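Local coordinates for protein NADP-dependent glyceraldehyde-3-phosphate dehydrogenase (Bacillus halodurans, PDB 3PRL) that probably catalyses the non-phosphorylating, NADP-dependent oxidation of glyceraldehyde 3-phosphate, as a member of the aldehyde dehydrogenase family, at residues D[276-281]-D[307-312]. Sequence-based numbering, arbitrary orientation.
Sequences LTASQI and DQLVAN
Leu309 reaches across to Thr277 and Ala278 with a single methyl, CD1. Its CG stands anti to the backbone N (chi1 174°), which carries the branch toward helix 274-286 although the CB itself does not point there. CD1 settles 3.7 Å from the backbone N of Ala278 and 3.9 Å from CG2 of Thr277, the side chains of Leu309 and Thr277 crossing at about a right angle. A long, branched leucine suits this place because it can also lie on Val268 and Val301 of the strands beneath. Thr277 suits its own because OG1 is satisfied by the carbonyl O of Asp273, just before the helix, while CG2 meets the leucine.

One turn further on, Asn312 brings its CB to 3.5 Å from CB of Ala278. The smallness of alanine lets the backbones come this close, with the CA atoms of Ala278 and Asn312 6.0 Å apart. The Asn312 amide has polar partners: OD1 accepts a weak hydrogen bond from NE2 of Gln308, 2.8 Å away, and ND2 gives a weak one to the carbonyl O of Leu274.

No hydrogen bond joins the two segments, whose axes approach to 9.1 Å at a crossing angle of -47°. Helix 274-286 links parallel strands 264-268 and 296-302 as a beta-alpha-beta unit, helix 303-317 follows, and both pack side by side against these strands, characteristic of the alpha/beta catalytic domain of aldehyde dehydrogenases.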
ATOM      1  N   LEU D 276     -25.466  15.768 -23.929  1.00 40.14           N
ATOM      2  CA  LEU D 276     -24.749  14.708 -23.200  1.00 39.17           C
ATOM      3  C   LEU D 276     -25.507  14.218 -21.957  1.00 37.87           C
ATOM      4  O   LEU D 276     -25.606  13.008 -21.707  1.00 37.14           O
ATOM      5  CB  LEU D 276     -23.336  15.194 -22.821  1.00 39.56           C
ATOM      6  CG  LEU D 276     -22.350  14.294 -22.057  1.00 41.29           C
ATOM      7  CD1 LEU D 276     -22.162  12.930 -22.733  1.00 38.47           C
ATOM      8  CD2 LEU D 276     -20.996  15.006 -21.890  1.00 38.72           C
ATOM      9  N   THR D 277     -26.037  15.158 -21.179  1.00 37.37           N
ATOM     10  CA  THR D 277     -26.862  14.805 -20.025  1.00 35.94           C
ATOM     11  C   THR D 277     -28.070  13.961 -20.453  1.00 35.31           C
ATOM     12  O   THR D 277     -28.277  12.871 -19.926  1.00 34.48           O
ATOM     13  CB  THR D 277     -27.347  16.048 -19.263  1.00 36.14           C
ATOM     14  OG1 THR D 277     -26.226  16.862 -18.899  1.00 34.08           O
ATOM     15  CG2 THR D 277     -28.125  15.642 -18.012  1.00 33.78           C
ATOM     16  N   ALA D 278     -28.850  14.461 -21.411  1.00 35.65           N
ATOM     17  CA  ALA D 278     -30.033  13.738 -21.895  1.00 35.46           C
ATOM     18  C   ALA D 278     -29.679  12.314 -22.342  1.00 34.63           C
ATOM     19  O   ALA D 278     -30.409  11.356 -22.063  1.00 34.08           O
ATOM     20  CB  ALA D 278     -30.726  14.510 -23.029  1.00 36.25           C
ATOM     21  N   SER D 279     -28.551  12.191 -23.035  1.00 34.53           N
ATOM     22  CA  SER D 279     -28.089  10.903 -23.521  1.00 34.08           C
ATOM     23  C   SER D 279     -27.618   9.979 -22.388  1.00 32.50           C
ATOM     24  O   SER D 279     -27.994   8.814 -22.358  1.00 32.06           O
ATOM     25  CB  SER D 279     -27.001  11.088 -24.575  1.00 34.62           C
ATOM     26  OG  SER D 279     -26.701   9.846 -25.174  1.00 39.46           O
ATOM     27  N   GLN D 280     -26.828  10.499 -21.454  1.00 32.10           N
ATOM     28  CA  GLN D 280     -26.405   9.704 -20.282  1.00 31.30           C
ATOM     29  C   GLN D 280     -27.626   9.259 -19.468  1.00 31.52           C
ATOM     30  O   GLN D 280     -27.743   8.088 -19.089  1.00 31.81           O
ATOM     31  CB  GLN D 280     -25.408  10.482 -19.400  1.00 30.99           C
ATOM     32  CG  GLN D 280     -23.976  10.654 -19.988  1.00 29.76           C
ATOM     33  CD  GLN D 280     -23.198   9.331 -20.121  1.00 30.42           C
ATOM     34  OE1 GLN D 280     -22.707   8.779 -19.142  1.00 28.71           O
ATOM     35  NE2 GLN D 280     -23.076   8.835 -21.346  1.00 29.58           N
ATOM     36  N   ILE D 281     -28.543  10.194 -19.223  1.00 31.66           N
ATOM     37  CA  ILE D 281     -29.780   9.909 -18.481  1.00 31.68           C
ATOM     38  C   ILE D 281     -30.578   8.746 -19.073  1.00 31.95           C
ATOM     39  O   ILE D 281     -30.862   7.779 -18.365  1.00 31.58           O
ATOM     40  CB  ILE D 281     -30.658  11.184 -18.277  1.00 32.07           C
ATOM     41  CG1 ILE D 281     -29.995  12.121 -17.265  1.00 30.20           C
ATOM     42  CG2 ILE D 281     -32.042  10.841 -17.761  1.00 30.50           C
ATOM     43  CD1 ILE D 281     -29.309  11.404 -16.140  1.00 31.19           C
ATOM     44  N   ASP D 307     -37.157  22.696 -19.415  1.00 43.38           N
ATOM     45  CA  ASP D 307     -37.871  22.505 -20.674  1.00 44.48           C
ATOM     46  C   ASP D 307     -36.974  21.872 -21.732  1.00 44.34           C
ATOM     47  O   ASP D 307     -37.351  20.884 -22.367  1.00 44.21           O
ATOM     48  CB  ASP D 307     -38.418  23.842 -21.197  1.00 45.62           C
ATOM     49  CG  ASP D 307     -39.650  24.312 -20.448  1.00 45.32           C
ATOM     50  OD1 ASP D 307     -40.115  23.609 -19.526  1.00 45.79           O
ATOM     51  OD2 ASP D 307     -40.167  25.398 -20.789  1.00 47.47           O
ATOM     52  N   GLN D 308     -35.783  22.437 -21.903  1.00 44.27           N
ATOM     53  CA  GLN D 308     -34.889  21.993 -22.966  1.00 44.25           C
ATOM     54  C   GLN D 308     -34.369  20.566 -22.767  1.00 42.76           C
ATOM     55  O   GLN D 308     -34.323  19.801 -23.719  1.00 42.65           O
ATOM     56  CB  GLN D 308     -33.742  22.988 -23.182  1.00 45.21           C
ATOM     57  CG  GLN D 308     -32.920  22.731 -24.451  1.00 47.32           C
ATOM     58  CD  GLN D 308     -33.788  22.527 -25.694  1.00 46.05           C
ATOM     59  OE1 GLN D 308     -34.256  23.489 -26.311  1.00 49.10           O
ATOM     60  NE2 GLN D 308     -33.996  21.265 -26.068  1.00 47.49           N
ATOM     61  N   LEU D 309     -33.983  20.215 -21.539  1.00 41.57           N
ATOM     62  CA  LEU D 309     -33.493  18.858 -21.243  1.00 40.13           C
ATOM     63  C   LEU D 309     -34.588  17.807 -21.444  1.00 40.19           C
ATOM     64  O   LEU D 309     -34.371  16.790 -22.103  1.00 39.43           O
ATOM     65  CB  LEU D 309     -32.939  18.776 -19.819  1.00 39.14           C
ATOM     66  CG  LEU D 309     -32.525  17.380 -19.328  1.00 39.72           C
ATOM     67  CD1 LEU D 309     -31.196  16.960 -19.947  1.00 37.60           C
ATOM     68  CD2 LEU D 309     -32.484  17.310 -17.805  1.00 37.55           C
ATOM     69  N   VAL D 310     -35.765  18.081 -20.887  1.00 41.19           N
ATOM     70  CA  VAL D 310     -36.906  17.167 -20.964  1.00 41.61           C
ATOM     71  C   VAL D 310     -37.432  17.029 -22.397  1.00 43.03           C
ATOM     72  O   VAL D 310     -38.029  16.009 -22.753  1.00 43.25           O
ATOM     73  CB  VAL D 310     -38.005  17.541 -19.926  1.00 41.47           C
ATOM     74  CG1 VAL D 310     -38.883  18.670 -20.411  1.00 41.79           C
ATOM     75  CG2 VAL D 310     -38.828  16.325 -19.563  1.00 40.21           C
ATOM     76  N   ALA D 311     -37.178  18.055 -23.214  1.00 44.06           N
ATOM     77  CA  ALA D 311     -37.395  17.981 -24.654  1.00 44.95           C
ATOM     78  C   ALA D 311     -36.417  16.993 -25.304  1.00 44.14           C
ATOM     79  O   ALA D 311     -36.830  16.125 -26.083  1.00 43.74           O
ATOM     80  CB  ALA D 311     -37.287  19.380 -25.305  1.00 46.06           C
ATOM     81  N   ASN D 312     -35.129  17.118 -24.975  1.00 43.77           N
ATOM     82  CA  ASN D 312     -34.111  16.198 -25.498  1.00 43.45           C
ATOM     83  C   ASN D 312     -34.412  14.765 -25.069  1.00 42.91           C
ATOM     84  O   ASN D 312     -34.514  13.868 -25.911  1.00 43.21           O
ATOM     85  CB  ASN D 312     -32.701  16.592 -25.049  1.00 43.02           C
ATOM     86  CG  ASN D 312     -32.385  18.066 -25.276  1.00 45.54           C
ATOM     87  OD1 ASN D 312     -32.903  18.707 -26.196  1.00 44.70           O
ATOM     88  ND2 ASN D 312     -31.515  18.608 -24.428  1.00 43.45           N
TER